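Long-range contacts in putative iron-uptake ABC transport system,periplasmic iron-binding protein (Campylobacter jejuni, PDB 3E13), which binds ferric iron through histidine and tyrosine side chains and probably delivers it to an ABC transporter for iron uptake: residues I57-S62 with A141-T146; W96-K101 with I233-I238; T100-I105 with V195-Y200; E133-S138 with R180-Q185; S269-P274 with Q283-F288. All blocks are in the same frame, centred on the assembly; numbering follows the deposited sequence.

Contact 1. Residues I57-S62 with A141-T146; sequences ITADIS and APYSKT. With FE (Fe (III) ion), chain B.
Thr146 and Asp60 carry the polar half of this contact. Thr146 OG1 donates to Asp60 OD2 over 2.5 Å, using the syn lone pair of the carboxylate, and itself accepts a bond from Ser62 OG at 2.8 Å. Asp60 CG stands anti to the backbone N (chi1 174°), which puts it on the side of helix 142-155, 3.4 Å from Thr146 OG1. A water donates to Asp60 OD1 and to Pro142 O in that helix's first turn.

Van der Waals contacts are fewer: Pro142 CB lies 3.7 Å from Asp60 CB, and Ile61 CG2 meets Thr146 CG2 at 3.8 Å. Nearer the metal, Ala59 O sits in the plane of the Tyr143 ring at its edge, 3.2 Å from CE1, while Ala59 CB is 3.5 Å from Tyr143 OH.

Tyr143 OH binds iron at 2.0 Å. Asn234 also donates to Asp60 OD2, and Asn63 N to OD1, Asp60 being the N-cap of helix 61-69; so many donors probably stabilise a charged carboxylate, whose partner Thr146 lies three residues on from Tyr143.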
# COMPACT_ATOMS: atom_id res chain seq x y z
N ILE A 57 -7.11 8.69 5.46
CA ILE A 57 -6.50 7.36 5.50
C ILE A 57 -6.05 6.97 4.09
O ILE A 57 -6.79 7.17 3.11
CB ILE A 57 -7.48 6.27 6.02
CG1 ILE A 57 -8.17 6.71 7.26
CG2 ILE A 57 -6.68 4.98 6.32
CD1 ILE A 57 -9.19 5.65 7.81
N THR A 58 -4.82 6.45 3.97
CA THR A 58 -4.28 6.00 2.67
C THR A 58 -3.83 4.57 2.77
O THR A 58 -3.74 3.98 3.87
CB THR A 58 -3.05 6.80 2.25
OG1 THR A 58 -1.97 6.43 3.11
CG2 THR A 58 -3.27 8.31 2.33
N ALA A 59 -3.53 4.01 1.61
CA ALA A 59 -2.89 2.73 1.50
C ALA A 59 -1.46 2.92 0.97
O ALA A 59 -0.91 2.06 0.27
CB ALA A 59 -3.72 1.84 0.58
N ASP A 60 -0.87 4.06 1.28
CA ASP A 60 0.39 4.48 0.66
C ASP A 60 1.07 5.59 1.43
O ASP A 60 0.45 6.60 1.82
CB ASP A 60 0.10 4.92 -0.77
CG ASP A 60 1.27 5.49 -1.44
OD1 ASP A 60 1.22 6.70 -1.88
OD2 ASP A 60 2.30 4.80 -1.63
N ILE A 61 2.37 5.45 1.61
CA ILE A 61 3.17 6.51 2.25
C ILE A 61 3.13 7.81 1.45
O ILE A 61 2.96 8.89 2.04
CB ILE A 61 4.66 6.10 2.52
CG1 ILE A 61 5.46 7.26 3.16
CG2 ILE A 61 5.38 5.60 1.23
CD1 ILE A 61 4.89 7.83 4.44
N SER A 62 3.29 7.71 0.14
CA SER A 62 3.51 8.93 -0.63
C SER A 62 2.28 9.83 -0.65
O SER A 62 2.41 11.05 -0.60
CB SER A 62 4.03 8.63 -2.06
OG SER A 62 5.25 7.87 -1.99
N ALA A 141 -1.33 4.50 -10.24
CA ALA A 141 -1.70 3.92 -8.95
C ALA A 141 -0.66 4.23 -7.89
O ALA A 141 0.55 4.14 -8.21
CB ALA A 141 -1.82 2.43 -9.05
N PRO A 142 -1.09 4.58 -6.68
CA PRO A 142 -0.13 4.83 -5.58
C PRO A 142 0.93 3.75 -5.44
O PRO A 142 2.09 4.10 -5.27
CB PRO A 142 -1.01 4.95 -4.35
CG PRO A 142 -2.35 5.50 -4.91
CD PRO A 142 -2.48 4.88 -6.27
N TYR A 143 0.55 2.48 -5.49
CA TYR A 143 1.57 1.41 -5.32
C TYR A 143 2.64 1.48 -6.39
O TYR A 143 3.81 1.31 -6.10
CB TYR A 143 0.99 0.01 -5.31
CG TYR A 143 -0.22 -0.14 -4.40
CD1 TYR A 143 -0.35 0.56 -3.19
CD2 TYR A 143 -1.21 -1.04 -4.72
CE1 TYR A 143 -1.46 0.41 -2.43
CE2 TYR A 143 -2.32 -1.22 -3.92
CZ TYR A 143 -2.42 -0.52 -2.75
OH TYR A 143 -3.56 -0.58 -1.98
N SER A 144 2.27 1.88 -7.61
CA SER A 144 3.21 1.93 -8.71
C SER A 144 4.11 3.13 -8.57
O SER A 144 5.32 3.03 -8.80
CB SER A 144 2.49 2.04 -10.08
OG SER A 144 1.65 0.93 -10.32
N LYS A 145 3.52 4.27 -8.23
CA LYS A 145 4.26 5.53 -8.04
C LYS A 145 5.28 5.36 -6.91
O LYS A 145 6.42 5.75 -7.06
CB LYS A 145 3.32 6.65 -7.73
CG LYS A 145 2.52 7.01 -8.93
CD LYS A 145 1.68 8.21 -8.74
CE LYS A 145 0.57 8.00 -7.79
NZ LYS A 145 -0.41 9.20 -7.78
N THR A 146 4.88 4.76 -5.80
CA THR A 146 5.76 4.61 -4.67
C THR A 146 6.84 3.58 -4.90
O THR A 146 7.97 3.79 -4.50
CB THR A 146 4.97 4.36 -3.40
OG1 THR A 146 4.20 5.56 -3.12
CG2 THR A 146 5.90 4.11 -2.20
FE FE B . -4.62 -2.21 -1.56
O HOH W 1 1.87 7.26 -4.47

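Contact 2. Residues W96-K101 with I233-I238; sequences WFAITK and INISGI
Ile235 CG1 stands between the backbone N and the carbonyl carbon (chi1 60°), and the branch leads on to CD1, 3.6 Å from Ala98 CB and 3.9 Å from Trp96 CZ3, crossing the indole at about a right angle. Ile99 has the same first torsion (62°), putting CG1 3.6 Å from Ser236 OG, while its CG2 branch meets Ile238 CG2 at 3.7 Å.

The backbones run antiparallel, consistent with the hinge strands between the two lobes of this fold. Phe97 and Ile238 exchange two hydrogen bonds, and Ser236 N donates to Thr100 O. Between them the register slips by one: Ile99 N gives Ser236 O a straight bond of 2.8 Å (166°), and Thr100 N adds a weak one, both facing Ser236 in a classic beta bulge.

Lys101 packs CE on Ile233 CG2 and sends NZ to Glu293. Helix 61-69 touches Trp96 and Ile235, helix 247-257 covers Phe97, Ile99 and Ile238, and strand 55-58 flanks strand 233-241, with Thr58 O accepting from Ser236 OG.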
# COMPACT_ATOMS: atom_id res chain seq x y z
N TRP A 96 1.58 12.19 10.08
CA TRP A 96 1.09 10.95 9.49
C TRP A 96 1.68 9.78 10.26
O TRP A 96 2.74 9.92 10.81
CB TRP A 96 1.37 10.80 7.98
CG TRP A 96 2.79 10.91 7.59
CD1 TRP A 96 3.38 11.99 7.06
CD2 TRP A 96 3.81 9.89 7.69
NE1 TRP A 96 4.71 11.74 6.83
CE2 TRP A 96 5.01 10.46 7.22
CE3 TRP A 96 3.83 8.57 8.12
CZ2 TRP A 96 6.21 9.76 7.19
CZ3 TRP A 96 5.02 7.87 8.09
CH2 TRP A 96 6.19 8.46 7.62
N PHE A 97 0.96 8.67 10.25
CA PHE A 97 1.28 7.51 11.14
C PHE A 97 0.88 6.22 10.43
O PHE A 97 -0.23 6.12 9.89
CB PHE A 97 0.46 7.60 12.41
CG PHE A 97 0.75 8.84 13.19
CD1 PHE A 97 0.03 10.00 12.91
CD2 PHE A 97 1.69 8.85 14.20
CE1 PHE A 97 0.31 11.20 13.59
CE2 PHE A 97 1.91 10.05 14.94
CZ PHE A 97 1.24 11.22 14.59
N ALA A 98 1.76 5.22 10.40
CA ALA A 98 1.41 3.97 9.72
C ALA A 98 0.43 3.19 10.60
O ALA A 98 0.58 3.18 11.87
CB ALA A 98 2.64 3.12 9.50
N ILE A 99 -0.50 2.51 9.97
CA ILE A 99 -1.40 1.55 10.63
C ILE A 99 -1.09 0.10 10.24
O ILE A 99 -1.43 -0.82 10.99
CB ILE A 99 -2.88 1.87 10.42
CG1 ILE A 99 -3.30 1.81 8.96
CG2 ILE A 99 -3.17 3.23 10.97
CD1 ILE A 99 -4.81 1.77 8.77
N THR A 100 -0.47 -0.13 9.09
CA THR A 100 -0.02 -1.45 8.64
C THR A 100 1.20 -1.32 7.76
O THR A 100 1.48 -0.24 7.22
CB THR A 100 -1.07 -2.21 7.80
OG1 THR A 100 -1.28 -1.50 6.57
CG2 THR A 100 -2.38 -2.34 8.43
N LYS A 101 1.88 -2.44 7.54
CA LYS A 101 2.86 -2.60 6.50
C LYS A 101 2.36 -3.61 5.47
O LYS A 101 1.55 -4.51 5.76
CB LYS A 101 4.23 -3.11 7.04
CG LYS A 101 4.95 -2.09 7.87
CD LYS A 101 5.96 -2.76 8.86
CE LYS A 101 7.20 -3.25 8.14
NZ LYS A 101 8.11 -4.06 9.09
N ILE A 233 8.77 -2.31 1.06
CA ILE A 233 7.71 -2.15 2.04
C ILE A 233 7.04 -0.78 1.82
O ILE A 233 7.73 0.25 1.62
CB ILE A 233 8.32 -2.20 3.45
CG1 ILE A 233 8.98 -3.57 3.70
CG2 ILE A 233 7.27 -1.92 4.49
CD1 ILE A 233 8.06 -4.69 3.69
N ASN A 234 5.71 -0.78 1.86
CA ASN A 234 4.90 0.43 1.87
C ASN A 234 3.97 0.31 3.07
O ASN A 234 3.88 -0.76 3.71
CB ASN A 234 4.12 0.54 0.53
CG ASN A 234 3.61 1.95 0.24
OD1 ASN A 234 3.62 2.86 1.08
ND2 ASN A 234 3.16 2.15 -1.00
N ILE A 235 3.37 1.42 3.49
CA ILE A 235 2.42 1.43 4.59
C ILE A 235 1.05 1.85 4.15
O ILE A 235 0.92 2.58 3.19
CB ILE A 235 2.92 2.36 5.74
CG1 ILE A 235 3.08 3.84 5.26
CG2 ILE A 235 4.20 1.75 6.35
CD1 ILE A 235 3.11 4.88 6.37
N SER A 236 0.04 1.43 4.90
CA SER A 236 -1.22 2.11 4.94
C SER A 236 -1.07 3.01 6.19
O SER A 236 -0.41 2.65 7.19
CB SER A 236 -2.39 1.16 5.06
OG SER A 236 -3.59 1.81 5.40
N GLY A 237 -1.65 4.19 6.14
CA GLY A 237 -1.49 5.09 7.25
C GLY A 237 -2.56 6.13 7.35
O GLY A 237 -3.52 6.14 6.59
N ILE A 238 -2.39 7.01 8.34
CA ILE A 238 -3.51 7.83 8.78
C ILE A 238 -3.01 9.16 9.31
O ILE A 238 -1.89 9.28 9.81
CB ILE A 238 -4.37 7.09 9.87
CG1 ILE A 238 -5.70 7.80 10.18
CG2 ILE A 238 -3.57 6.89 11.14
CD1 ILE A 238 -6.71 6.96 10.88

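Contact 3. Residues T100-I105 with V195-Y200; sequences TKRARI and VMNTYY. With FE (Fe (III) ion), chain B.
Arg102 packs closely on Tyr199. The tyrosine's CE2 lies over the centre of one guanidinium face, 3.3 Å from Arg102 CZ, with the two planes 37° apart. The arginine chain bends at chi2 (-97°) and chi3, and its CB also touches CD2 of the ring. Asn197 ND2 holds Tyr199 OH with a bond of 2.9 Å lying nearly in the amide plane, and Arg102 NH1 is 3.0 Å from the same oxygen.

The strand pairing is close too. Ile105 and Met196 exchange two backbone bonds, Thr198 N donates to Ala103 O almost along the C=O axis, and Ile105 CD1 lies beside Met196 CG. Arg104 belongs to this packed part: its chain runs extended from CG to NE past Val195 CG1, at 3.6 Å from NE, and its NH1 makes a weak bond to Asn197 OD1 (2.9 Å); the stronger partner of that nitrogen is Asp179.

Looser is the start of the segment, where Thr100 and Lys101 make no contact with 195-200; Lys101, partly exposed, pairs with Glu293.

Tyr199 OH and Tyr200 OH bind iron at 2.1 and 2.0 Å, CE1 of the first ring sitting over the centre of the second. His11, Tyr12 and Tyr143 complete the site. The positive charge of Arg102, itself paired with Glu272, may partly offset the negative charge expected on the iron-bound Tyr199 oxygen.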
# COMPACT_ATOMS: atom_id res chain seq x y z
N THR A 100 -0.47 -0.13 9.09
CA THR A 100 -0.02 -1.45 8.64
C THR A 100 1.20 -1.32 7.76
O THR A 100 1.48 -0.24 7.22
CB THR A 100 -1.07 -2.21 7.80
OG1 THR A 100 -1.28 -1.50 6.57
CG2 THR A 100 -2.38 -2.34 8.43
N LYS A 101 1.88 -2.44 7.54
CA LYS A 101 2.86 -2.60 6.50
C LYS A 101 2.36 -3.61 5.47
O LYS A 101 1.55 -4.51 5.76
CB LYS A 101 4.23 -3.11 7.04
CG LYS A 101 4.95 -2.09 7.87
CD LYS A 101 5.96 -2.76 8.86
CE LYS A 101 7.20 -3.25 8.14
NZ LYS A 101 8.11 -4.06 9.09
N ARG A 102 2.85 -3.46 4.26
CA ARG A 102 2.60 -4.40 3.15
C ARG A 102 3.84 -4.45 2.25
O ARG A 102 4.60 -3.53 2.23
CB ARG A 102 1.33 -3.98 2.37
CG ARG A 102 1.35 -2.53 1.87
CD ARG A 102 0.60 -1.52 2.80
NE ARG A 102 -0.80 -1.85 2.95
CZ ARG A 102 -1.76 -1.71 2.03
NH1 ARG A 102 -1.49 -1.23 0.83
NH2 ARG A 102 -3.02 -2.00 2.32
N ALA A 103 4.05 -5.54 1.53
CA ALA A 103 5.21 -5.71 0.69
C ALA A 103 4.74 -5.86 -0.77
O ALA A 103 3.77 -6.58 -1.03
CB ALA A 103 5.99 -6.94 1.13
N ARG A 104 5.42 -5.17 -1.70
CA ARG A 104 5.09 -5.25 -3.10
C ARG A 104 6.07 -6.28 -3.71
O ARG A 104 7.29 -6.04 -3.82
CB ARG A 104 5.16 -3.89 -3.78
CG ARG A 104 4.46 -3.88 -5.12
CD ARG A 104 3.89 -2.56 -5.46
NE ARG A 104 3.02 -2.57 -6.63
CZ ARG A 104 1.75 -2.99 -6.64
NH1 ARG A 104 1.21 -3.47 -5.54
NH2 ARG A 104 1.01 -2.97 -7.75
N ILE A 105 5.50 -7.43 -4.06
CA ILE A 105 6.29 -8.58 -4.50
C ILE A 105 6.02 -8.94 -5.92
O ILE A 105 5.22 -8.27 -6.62
CB ILE A 105 6.06 -9.78 -3.53
CG1 ILE A 105 4.58 -10.16 -3.41
CG2 ILE A 105 6.56 -9.36 -2.10
CD1 ILE A 105 3.98 -10.85 -4.62
N VAL A 195 3.23 -7.90 -10.63
CA VAL A 195 3.62 -7.02 -9.53
C VAL A 195 2.39 -6.79 -8.66
O VAL A 195 1.36 -6.30 -9.15
CB VAL A 195 4.20 -5.71 -10.06
CG1 VAL A 195 4.59 -4.82 -8.91
CG2 VAL A 195 5.42 -5.98 -11.01
N MET A 196 2.46 -7.19 -7.39
CA MET A 196 1.32 -7.07 -6.49
C MET A 196 1.69 -7.09 -4.99
O MET A 196 2.74 -7.58 -4.62
CB MET A 196 0.29 -8.18 -6.77
CG MET A 196 0.78 -9.61 -6.49
SD MET A 196 -0.41 -10.93 -6.82
CE MET A 196 -1.69 -10.44 -5.75
N ASN A 197 0.79 -6.59 -4.15
CA ASN A 197 1.00 -6.55 -2.72
C ASN A 197 0.63 -7.89 -2.08
O ASN A 197 -0.26 -8.64 -2.54
CB ASN A 197 0.19 -5.45 -2.04
CG ASN A 197 0.68 -4.04 -2.34
OD1 ASN A 197 1.85 -3.82 -2.72
ND2 ASN A 197 -0.21 -3.06 -2.13
N THR A 198 1.36 -8.23 -1.04
CA THR A 198 1.22 -9.50 -0.39
C THR A 198 -0.18 -9.79 0.14
O THR A 198 -0.68 -10.93 0.03
CB THR A 198 2.18 -9.60 0.80
OG1 THR A 198 2.18 -8.36 1.56
CG2 THR A 198 3.63 -9.84 0.39
N TYR A 199 -0.80 -8.79 0.77
CA TYR A 199 -2.09 -9.01 1.42
C TYR A 199 -3.17 -9.46 0.45
O TYR A 199 -4.07 -10.17 0.81
CB TYR A 199 -2.54 -7.79 2.26
CG TYR A 199 -2.65 -6.55 1.47
CD1 TYR A 199 -3.83 -6.23 0.82
CD2 TYR A 199 -1.55 -5.71 1.32
CE1 TYR A 199 -3.90 -5.13 0.03
CE2 TYR A 199 -1.63 -4.59 0.52
CZ TYR A 199 -2.80 -4.29 -0.10
OH TYR A 199 -2.90 -3.18 -0.93
N TYR A 200 -3.06 -9.05 -0.82
CA TYR A 200 -4.06 -9.52 -1.79
C TYR A 200 -4.03 -11.03 -1.95
O TYR A 200 -5.08 -11.63 -2.21
CB TYR A 200 -3.90 -8.87 -3.19
CG TYR A 200 -4.24 -7.39 -3.16
CD1 TYR A 200 -5.52 -6.97 -2.89
CD2 TYR A 200 -3.27 -6.41 -3.44
CE1 TYR A 200 -5.85 -5.61 -2.86
CE2 TYR A 200 -3.57 -5.08 -3.37
CZ TYR A 200 -4.84 -4.67 -3.09
OH TYR A 200 -5.19 -3.37 -3.03
FE FE B . -4.62 -2.21 -1.56

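Contact 4. Residues E133-S138 with R180-Q185; sequences EIVMRS and RDQARQ
Strand 134-135 runs parallel to strand 193-197 in the sheet, in the half of the protein that supplies Tyr143, Tyr199 and Tyr200, and here helix 179-188 packs against it and the loop that follows. Val135 is the middle of the contact. Its CG2 lies 3.8 Å from Gln182 O, and its CB 3.9 Å from Gln182 CG, the two side chains sliding past each other in opposite directions. CG1 meets the terminal amide of Gln185, 3.7 Å from CD.

Gln182 bends at chi2 (88°), which turns CD out along the loop: it comes 3.8 Å from Met136 C and 3.4 Å from Arg137 N. Arg137 CB lies against the Gln182 amide, while the guanidinium heads away to a salt bridge with Asp179 and to the Tyr143 ring.

Val135 also bonds through its backbone to Phe193 and Val195 of the neighbouring strand. Helix 179-188 leads into that strand, giving the helix-over-sheet layering of the alpha/beta lobes of periplasmic binding proteins.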
# COMPACT_ATOMS: atom_id res chain seq x y z
N GLU A 133 5.74 -10.88 -20.66
CA GLU A 133 5.56 -11.86 -19.58
C GLU A 133 5.18 -11.23 -18.24
O GLU A 133 4.91 -11.97 -17.28
CB GLU A 133 6.83 -12.70 -19.40
CG GLU A 133 7.14 -13.62 -20.59
CD GLU A 133 8.42 -14.45 -20.37
OE1 GLU A 133 8.74 -15.36 -21.18
OE2 GLU A 133 9.09 -14.21 -19.36
N ILE A 134 5.12 -9.92 -18.20
CA ILE A 134 4.88 -9.17 -16.94
C ILE A 134 3.53 -8.49 -16.99
O ILE A 134 3.14 -7.98 -18.04
CB ILE A 134 5.96 -8.09 -16.76
CG1 ILE A 134 7.36 -8.66 -16.94
CG2 ILE A 134 5.80 -7.36 -15.42
CD1 ILE A 134 7.69 -9.66 -16.00
N VAL A 135 2.82 -8.40 -15.86
CA VAL A 135 1.67 -7.51 -15.73
C VAL A 135 1.83 -6.61 -14.48
O VAL A 135 2.32 -7.06 -13.44
CB VAL A 135 0.30 -8.26 -15.70
CG1 VAL A 135 -0.03 -8.81 -17.10
CG2 VAL A 135 0.31 -9.41 -14.71
N MET A 136 1.37 -5.38 -14.61
CA MET A 136 1.38 -4.42 -13.54
C MET A 136 0.25 -3.47 -13.81
O MET A 136 -0.04 -3.17 -14.96
CB MET A 136 2.70 -3.65 -13.50
CG MET A 136 2.84 -2.75 -12.27
SD MET A 136 4.48 -1.99 -12.14
CE MET A 136 4.21 -0.48 -12.98
N ARG A 137 -0.36 -2.99 -12.74
CA ARG A 137 -1.40 -1.98 -12.84
C ARG A 137 -0.85 -0.62 -13.28
O ARG A 137 0.37 -0.40 -13.41
CB ARG A 137 -2.09 -1.84 -11.52
CG ARG A 137 -1.33 -1.14 -10.44
CD ARG A 137 -1.95 -1.24 -9.12
NE ARG A 137 -3.28 -0.63 -9.06
CZ ARG A 137 -4.17 -0.84 -8.09
NH1 ARG A 137 -3.93 -1.67 -7.08
NH2 ARG A 137 -5.33 -0.23 -8.14
N SER A 138 -1.78 0.31 -13.47
CA SER A 138 -1.43 1.63 -13.95
C SER A 138 -0.30 2.28 -13.17
O SER A 138 -0.21 2.13 -11.96
CB SER A 138 -2.64 2.55 -13.87
OG SER A 138 -2.33 3.80 -14.49
N ARG A 180 -5.50 -7.55 -7.84
CA ARG A 180 -6.21 -8.82 -7.91
C ARG A 180 -6.46 -9.23 -9.36
O ARG A 180 -6.58 -10.42 -9.68
CB ARG A 180 -7.49 -8.76 -7.13
CG ARG A 180 -7.27 -8.71 -5.64
CD ARG A 180 -8.48 -8.49 -4.87
NE ARG A 180 -8.71 -7.07 -4.86
CZ ARG A 180 -9.42 -6.42 -3.96
NH1 ARG A 180 -9.98 -7.06 -2.95
NH2 ARG A 180 -9.51 -5.10 -4.07
N ASP A 181 -6.64 -8.23 -10.24
CA ASP A 181 -6.78 -8.50 -11.66
C ASP A 181 -5.48 -9.00 -12.31
O ASP A 181 -5.49 -9.95 -13.11
CB ASP A 181 -7.36 -7.25 -12.35
CG ASP A 181 -8.65 -6.80 -11.70
OD1 ASP A 181 -9.59 -7.61 -11.70
OD2 ASP A 181 -8.81 -5.68 -11.14
N GLN A 182 -4.34 -8.40 -11.95
CA GLN A 182 -3.06 -8.87 -12.39
C GLN A 182 -2.86 -10.31 -11.89
O GLN A 182 -2.38 -11.14 -12.62
CB GLN A 182 -1.92 -7.98 -11.87
CG GLN A 182 -1.72 -6.72 -12.77
CD GLN A 182 -2.59 -5.56 -12.36
OE1 GLN A 182 -3.39 -4.96 -13.17
NE2 GLN A 182 -2.48 -5.22 -11.14
N ALA A 183 -3.29 -10.59 -10.66
CA ALA A 183 -3.16 -11.94 -10.13
C ALA A 183 -3.97 -12.95 -10.98
O ALA A 183 -3.54 -14.08 -11.21
CB ALA A 183 -3.66 -12.00 -8.69
N ARG A 184 -5.16 -12.54 -11.37
CA ARG A 184 -5.99 -13.42 -12.20
C ARG A 184 -5.29 -13.67 -13.53
O ARG A 184 -5.34 -14.80 -14.05
CB ARG A 184 -7.38 -12.82 -12.45
CG ARG A 184 -8.40 -13.80 -13.12
CD ARG A 184 -9.60 -13.03 -13.73
NE ARG A 184 -10.57 -13.88 -14.45
CZ ARG A 184 -11.43 -13.45 -15.41
NH1 ARG A 184 -11.47 -12.17 -15.80
NH2 ARG A 184 -12.24 -14.33 -16.00
N GLN A 185 -4.64 -12.66 -14.10
CA GLN A 185 -3.91 -12.86 -15.33
C GLN A 185 -2.83 -13.92 -15.18
O GLN A 185 -2.63 -14.73 -16.06
CB GLN A 185 -3.30 -11.57 -15.84
CG GLN A 185 -4.31 -10.60 -16.38
CD GLN A 185 -3.69 -9.30 -16.90
OE1 GLN A 185 -3.62 -9.06 -18.14
NE2 GLN A 185 -3.26 -8.45 -15.99

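Contact 5. Residues S269-P274 with Q283-F288; sequences SNYEFP and QTVKDF
This is a local apolar contact, in which the short helix 283-288 lies against the chain leaving helix 260-268, with only eight residues between the segments. Val285 is the centre. Its two methyls divide the work: CG2 comes 3.3 Å from Tyr271 O and 4.0 Å from Tyr271 CB, while CG1, anti to the backbone N (chi1 173°), reaches Phe273 CE2 at 3.5 Å.

Thr284 CB touches Tyr271 CD1 at 3.8 Å, the two side chains crossing at a slant. Phe288, one turn on, presents its ring edge to Tyr271 O, 3.9 Å from CE2, and to Phe273 CZ, a looser 4.4 Å from CD2. No hydrogen bond joins the segments. Tyr271 itself, with positive phi (63°), is where the chain breaks out of helical geometry and turns toward the sheet.

Glu272 points its CB away from the helix and forms salt bridges with Arg102 and Arg10 and a hydrogen bond with Thr100. Helix 198-205 touches Tyr271 and Phe273, Thr267 of helix 260-268 touches Val285, and Phe273 bonds through its backbone to Lys101 on strand 97-109.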
# COMPACT_ATOMS: atom_id res chain seq x y z
N SER A 269 -8.04 -10.51 9.08
CA SER A 269 -9.11 -10.29 8.13
C SER A 269 -8.66 -9.57 6.85
O SER A 269 -9.32 -9.75 5.83
CB SER A 269 -10.27 -9.52 8.79
OG SER A 269 -10.85 -10.36 9.81
N ASN A 270 -7.57 -8.82 6.90
CA ASN A 270 -7.05 -8.15 5.71
C ASN A 270 -5.67 -8.58 5.27
O ASN A 270 -5.20 -8.11 4.24
CB ASN A 270 -7.12 -6.61 5.83
CG ASN A 270 -7.44 -5.95 4.51
OD1 ASN A 270 -8.41 -6.37 3.84
ND2 ASN A 270 -6.64 -4.96 4.11
N TYR A 271 -5.04 -9.50 6.01
CA TYR A 271 -3.80 -10.12 5.63
C TYR A 271 -2.61 -9.19 5.48
O TYR A 271 -1.65 -9.54 4.84
CB TYR A 271 -4.03 -11.03 4.39
CG TYR A 271 -5.19 -11.96 4.72
CD1 TYR A 271 -5.02 -13.02 5.61
CD2 TYR A 271 -6.48 -11.68 4.30
CE1 TYR A 271 -6.08 -13.79 5.97
CE2 TYR A 271 -7.53 -12.46 4.64
CZ TYR A 271 -7.33 -13.52 5.48
OH TYR A 271 -8.40 -14.31 5.89
N GLU A 272 -2.69 -8.06 6.18
CA GLU A 272 -1.59 -7.10 6.21
C GLU A 272 -0.67 -7.42 7.36
O GLU A 272 -0.99 -8.27 8.21
CB GLU A 272 -2.10 -5.68 6.32
CG GLU A 272 -2.98 -5.24 5.14
CD GLU A 272 -3.60 -3.88 5.33
OE1 GLU A 272 -4.73 -3.82 5.84
OE2 GLU A 272 -2.93 -2.89 4.96
N PHE A 273 0.50 -6.79 7.38
CA PHE A 273 1.43 -6.90 8.53
C PHE A 273 1.08 -5.84 9.55
O PHE A 273 1.02 -4.64 9.23
CB PHE A 273 2.89 -6.74 8.09
CG PHE A 273 3.35 -7.72 7.04
CD1 PHE A 273 3.62 -7.30 5.77
CD2 PHE A 273 3.58 -9.04 7.37
CE1 PHE A 273 4.04 -8.24 4.80
CE2 PHE A 273 4.00 -9.96 6.39
CZ PHE A 273 4.23 -9.52 5.13
N PRO A 274 0.90 -6.21 10.82
CA PRO A 274 0.67 -5.20 11.87
C PRO A 274 1.85 -4.29 12.07
O PRO A 274 3.02 -4.69 11.86
CB PRO A 274 0.49 -6.03 13.14
CG PRO A 274 1.22 -7.31 12.84
CD PRO A 274 1.00 -7.57 11.38
N GLN A 283 -2.35 -16.85 10.20
CA GLN A 283 -1.68 -18.04 9.67
C GLN A 283 -1.37 -17.94 8.17
O GLN A 283 -0.33 -18.37 7.70
CB GLN A 283 -2.50 -19.31 9.92
CG GLN A 283 -3.05 -19.45 11.30
CD GLN A 283 -2.10 -19.12 12.40
OE1 GLN A 283 -2.48 -18.36 13.36
NE2 GLN A 283 -0.89 -19.64 12.35
N THR A 284 -2.29 -17.33 7.42
CA THR A 284 -2.08 -17.07 6.00
C THR A 284 -0.85 -16.20 5.79
O THR A 284 -0.04 -16.42 4.90
CB THR A 284 -3.31 -16.37 5.45
OG1 THR A 284 -4.41 -17.30 5.45
CG2 THR A 284 -3.15 -15.96 4.05
N VAL A 285 -0.72 -15.17 6.60
CA VAL A 285 0.41 -14.27 6.43
C VAL A 285 1.73 -14.98 6.83
O VAL A 285 2.75 -14.78 6.22
CB VAL A 285 0.20 -12.97 7.27
CG1 VAL A 285 1.40 -12.09 7.26
CG2 VAL A 285 -1.02 -12.20 6.72
N LYS A 286 1.72 -15.80 7.86
CA LYS A 286 2.90 -16.58 8.16
C LYS A 286 3.32 -17.45 6.99
O LYS A 286 4.50 -17.62 6.72
CB LYS A 286 2.61 -17.49 9.36
CG LYS A 286 2.38 -16.75 10.67
CD LYS A 286 2.10 -17.73 11.83
CE LYS A 286 2.07 -16.98 13.18
NZ LYS A 286 3.25 -16.03 13.40
N ASP A 287 2.34 -17.94 6.26
CA ASP A 287 2.63 -18.81 5.09
C ASP A 287 3.25 -18.06 3.92
O ASP A 287 3.80 -18.68 2.99
CB ASP A 287 1.32 -19.49 4.63
CG ASP A 287 1.05 -20.80 5.35
OD1 ASP A 287 -0.06 -21.30 5.15
OD2 ASP A 287 1.89 -21.32 6.11
N PHE A 288 3.16 -16.72 3.91
CA PHE A 288 3.89 -15.95 2.87
C PHE A 288 5.39 -16.20 2.96
O PHE A 288 6.11 -16.18 1.95
CB PHE A 288 3.66 -14.43 2.99
CG PHE A 288 2.23 -13.96 2.76
CD1 PHE A 288 1.29 -14.74 2.07
CD2 PHE A 288 1.85 -12.75 3.27
CE1 PHE A 288 -0.01 -14.28 1.91
CE2 PHE A 288 0.56 -12.26 3.10
CZ PHE A 288 -0.37 -13.04 2.45

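Overall arrangement
Contacts 1, 2 and 3 form the core, their centres within 8 Å of the chain's centre; contacts 4 and 5, at 16 and 14 Å, lie farther out though still largely buried. Strand 97-109 is common to contacts 2 and 3, which share Thr100 and Lys101 and differ in chemistry: bulged backbone pairing among apolar side chains in one, charged and phenolic groups in the other. Contacts 1 and 3 meet at the iron. Contact 1 also joins contact 2 through Asp60 and Asn234. Contact 4 backs the strand of contact 3, and contact 5 sends Glu272 to Arg102, yet neither has a clear hydrogen bond between its own segments.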